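Local coordinates for EGF family domain-containing protein (Toxoplasma gondii, PDB 4Z80) that binds a RON2-type peptide and probably helps form the moving junction as a parasite surface adhesin in host-cell invasion, at residues 132-143 with 228-236. Sequence-based numbering, arbitrary orientation.
Sequences SCASRADPGAAE and HVGCPPYNP
A disulfide between Cys133 and Cys231 pins two irregular loops together near one end of the elongated molecule, the contact centred about 31 Å from the centre of the chain. The SG atoms of Cys133 and Cys231 lie 2.0 Å apart, with a torsion of -77° about the bond. With no helix or strand here to fix the loops, cysteine supplies a covalent tie.

Beside it, Pro232 lays CG against Ala137 CB (3.6 Å), a fit between a rigid ring and a small methyl, and CD against Ser135 O, a buried oxygen with no polar partner in the model. Tyr234 lies farther along. Ala142 CB sits over one face of its ring, 3.7 Å from the centroid, a CH-pi contact, while Pro232 CA lies toward the rim of the opposite face and Ala137 CB reaches the edge. The hydroxyl OH of Tyr234 donates to O of Gly230 at 2.7 Å, tying the ring to the turn of residues 228-231, the donor tilted 34° from the carbonyl plane. Gly230 suits that turn, since its positive phi would press a side chain against the preceding carbonyl. At the far end Pro236 packs its CB and CG against the carbonyl oxygens of Ala142 and Glu143.

With CG anti to the backbone N (chi1 -170°), His228 brings CE1 to Ser132 OG (3.2 Å), near the ring plane; Cys231 SG lies above one face. A water links His228 ND1 (2.8 Å) to Ala134 N. Its NE2 bonds to Pro21 O of the bound peptide chain, whose Pro22 packs on both cysteines and the imidazole. A second water donates to Pro232 O and weakly accepts from Ser135 N.

One covalent bond, apolar contacts and two bridging waters thus imply a firmly tethered, largely non-polar join, its disulfide end part of the peptide-binding surface.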
# COMPACT_ATOMS: atom_id res chain seq x y z
N SER A 132 -29.42 5.35 -18.69
CA SER A 132 -30.46 4.40 -19.12
C SER A 132 -31.26 3.81 -17.96
O SER A 132 -32.24 3.09 -18.18
CB SER A 132 -29.86 3.28 -19.98
OG SER A 132 -29.39 2.20 -19.20
N CYS A 133 -30.86 4.10 -16.73
CA CYS A 133 -31.58 3.62 -15.55
C CYS A 133 -32.92 4.32 -15.40
O CYS A 133 -33.10 5.45 -15.83
CB CYS A 133 -30.75 3.83 -14.28
SG CYS A 133 -29.18 2.94 -14.23
N ALA A 134 -33.87 3.63 -14.76
CA ALA A 134 -35.20 4.19 -14.53
C ALA A 134 -35.13 5.43 -13.65
O ALA A 134 -35.91 6.37 -13.82
CB ALA A 134 -36.10 3.14 -13.89
N SER A 135 -34.19 5.45 -12.71
CA SER A 135 -33.98 6.63 -11.89
C SER A 135 -32.50 6.99 -11.79
O SER A 135 -31.62 6.19 -12.12
CB SER A 135 -34.55 6.44 -10.49
OG SER A 135 -34.00 5.29 -9.86
N ARG A 136 -32.25 8.22 -11.35
CA ARG A 136 -30.90 8.74 -11.16
C ARG A 136 -30.48 8.60 -9.69
O ARG A 136 -31.31 8.35 -8.81
CB ARG A 136 -30.83 10.20 -11.59
CG ARG A 136 -31.71 11.13 -10.76
CD ARG A 136 -31.53 12.59 -11.14
NE ARG A 136 -32.39 13.47 -10.34
CZ ARG A 136 -33.64 13.79 -10.65
NH1 ARG A 136 -34.21 13.31 -11.75
NH2 ARG A 136 -34.34 14.60 -9.85
N ALA A 137 -29.18 8.76 -9.45
CA ALA A 137 -28.64 8.80 -8.10
C ALA A 137 -27.32 9.56 -8.14
O ALA A 137 -26.60 9.50 -9.14
CB ALA A 137 -28.44 7.40 -7.55
N ASP A 138 -27.01 10.27 -7.06
CA ASP A 138 -25.75 11.00 -6.97
C ASP A 138 -24.62 10.03 -6.66
O ASP A 138 -24.83 9.04 -5.96
CB ASP A 138 -25.81 12.06 -5.87
CG ASP A 138 -26.88 13.11 -6.13
OD1 ASP A 138 -27.19 13.39 -7.30
OD2 ASP A 138 -27.40 13.67 -5.13
N PRO A 139 -23.41 10.30 -7.20
CA PRO A 139 -22.22 9.57 -6.75
C PRO A 139 -22.13 9.56 -5.22
O PRO A 139 -22.30 10.61 -4.59
CB PRO A 139 -21.07 10.36 -7.37
CG PRO A 139 -21.66 10.95 -8.60
CD PRO A 139 -23.09 11.27 -8.26
N GLY A 140 -21.88 8.39 -4.66
CA GLY A 140 -21.90 8.18 -3.22
C GLY A 140 -23.07 7.33 -2.78
O GLY A 140 -22.99 6.64 -1.77
N ALA A 141 -24.17 7.37 -3.53
CA ALA A 141 -25.40 6.70 -3.12
C ALA A 141 -25.24 5.20 -2.92
O ALA A 141 -25.94 4.61 -2.10
CB ALA A 141 -26.49 6.97 -4.13
N ALA A 142 -24.33 4.57 -3.66
CA ALA A 142 -24.16 3.12 -3.58
C ALA A 142 -23.10 2.69 -2.56
O ALA A 142 -22.94 1.49 -2.30
CB ALA A 142 -23.80 2.56 -4.95
N GLU A 143 -22.39 3.65 -2.00
CA GLU A 143 -21.20 3.36 -1.19
C GLU A 143 -21.54 3.01 0.26
O GLU A 143 -22.63 3.30 0.74
CB GLU A 143 -20.24 4.56 -1.24
CG GLU A 143 -19.78 4.84 -2.68
CD GLU A 143 -18.91 6.07 -2.82
OE1 GLU A 143 -18.86 6.90 -1.89
OE2 GLU A 143 -18.27 6.20 -3.89
N HIS A 228 -31.59 -4.44 -13.36
CA HIS A 228 -30.79 -3.63 -14.27
C HIS A 228 -29.50 -3.26 -13.53
O HIS A 228 -29.47 -2.32 -12.73
CB HIS A 228 -31.55 -2.39 -14.72
CG HIS A 228 -30.89 -1.63 -15.83
ND1 HIS A 228 -31.46 -0.52 -16.42
CD2 HIS A 228 -29.70 -1.82 -16.46
CE1 HIS A 228 -30.65 -0.05 -17.35
NE2 HIS A 228 -29.58 -0.83 -17.40
N VAL A 229 -28.44 -4.03 -13.80
CA VAL A 229 -27.21 -3.98 -13.01
C VAL A 229 -26.58 -2.59 -13.00
O VAL A 229 -26.24 -2.03 -14.04
CB VAL A 229 -26.18 -4.99 -13.54
CG1 VAL A 229 -24.88 -4.92 -12.75
CG2 VAL A 229 -26.74 -6.40 -13.47
N GLY A 230 -26.40 -2.05 -11.79
CA GLY A 230 -25.79 -0.75 -11.62
C GLY A 230 -26.77 0.36 -11.33
O GLY A 230 -26.37 1.48 -11.04
N CYS A 231 -28.07 0.07 -11.41
CA CYS A 231 -29.08 1.11 -11.28
C CYS A 231 -29.61 1.28 -9.86
O CYS A 231 -29.62 0.34 -9.07
CB CYS A 231 -30.24 0.82 -12.23
SG CYS A 231 -29.79 1.01 -13.97
N PRO A 232 -30.05 2.51 -9.52
CA PRO A 232 -30.65 2.74 -8.20
C PRO A 232 -31.99 2.05 -8.04
O PRO A 232 -32.63 1.73 -9.05
CB PRO A 232 -30.82 4.27 -8.13
CG PRO A 232 -30.10 4.82 -9.34
CD PRO A 232 -30.04 3.73 -10.34
N PRO A 233 -32.45 1.84 -6.80
CA PRO A 233 -31.80 2.20 -5.53
C PRO A 233 -30.75 1.20 -5.07
O PRO A 233 -30.65 0.11 -5.62
CB PRO A 233 -32.98 2.24 -4.55
CG PRO A 233 -33.90 1.21 -5.08
CD PRO A 233 -33.79 1.28 -6.58
N TYR A 234 -29.97 1.59 -4.06
CA TYR A 234 -28.90 0.76 -3.55
C TYR A 234 -29.16 0.42 -2.09
O TYR A 234 -29.91 1.12 -1.41
CB TYR A 234 -27.55 1.49 -3.70
CG TYR A 234 -27.32 1.97 -5.11
CD1 TYR A 234 -26.91 1.10 -6.10
CD2 TYR A 234 -27.57 3.29 -5.46
CE1 TYR A 234 -26.73 1.52 -7.40
CE2 TYR A 234 -27.38 3.73 -6.75
CZ TYR A 234 -26.97 2.83 -7.72
OH TYR A 234 -26.80 3.26 -9.02
N ASN A 235 -28.56 -0.66 -1.62
CA ASN A 235 -28.71 -1.07 -0.24
C ASN A 235 -27.38 -1.60 0.29
O ASN A 235 -27.24 -2.78 0.57
CB ASN A 235 -29.81 -2.14 -0.10
CG ASN A 235 -30.27 -2.34 1.34
OD1 ASN A 235 -30.12 -1.45 2.18
ND2 ASN A 235 -30.83 -3.50 1.62
N PRO A 236 -26.39 -0.70 0.40
CA PRO A 236 -25.12 -1.11 0.98
C PRO A 236 -25.29 -1.43 2.47
O PRO A 236 -26.29 -1.02 3.06
CB PRO A 236 -24.22 0.12 0.75
CG PRO A 236 -25.17 1.27 0.71
CD PRO A 236 -26.41 0.73 0.04
O HOH W 1 -33.70 0.67 -15.24
O HOH W 2 -33.14 2.46 -11.66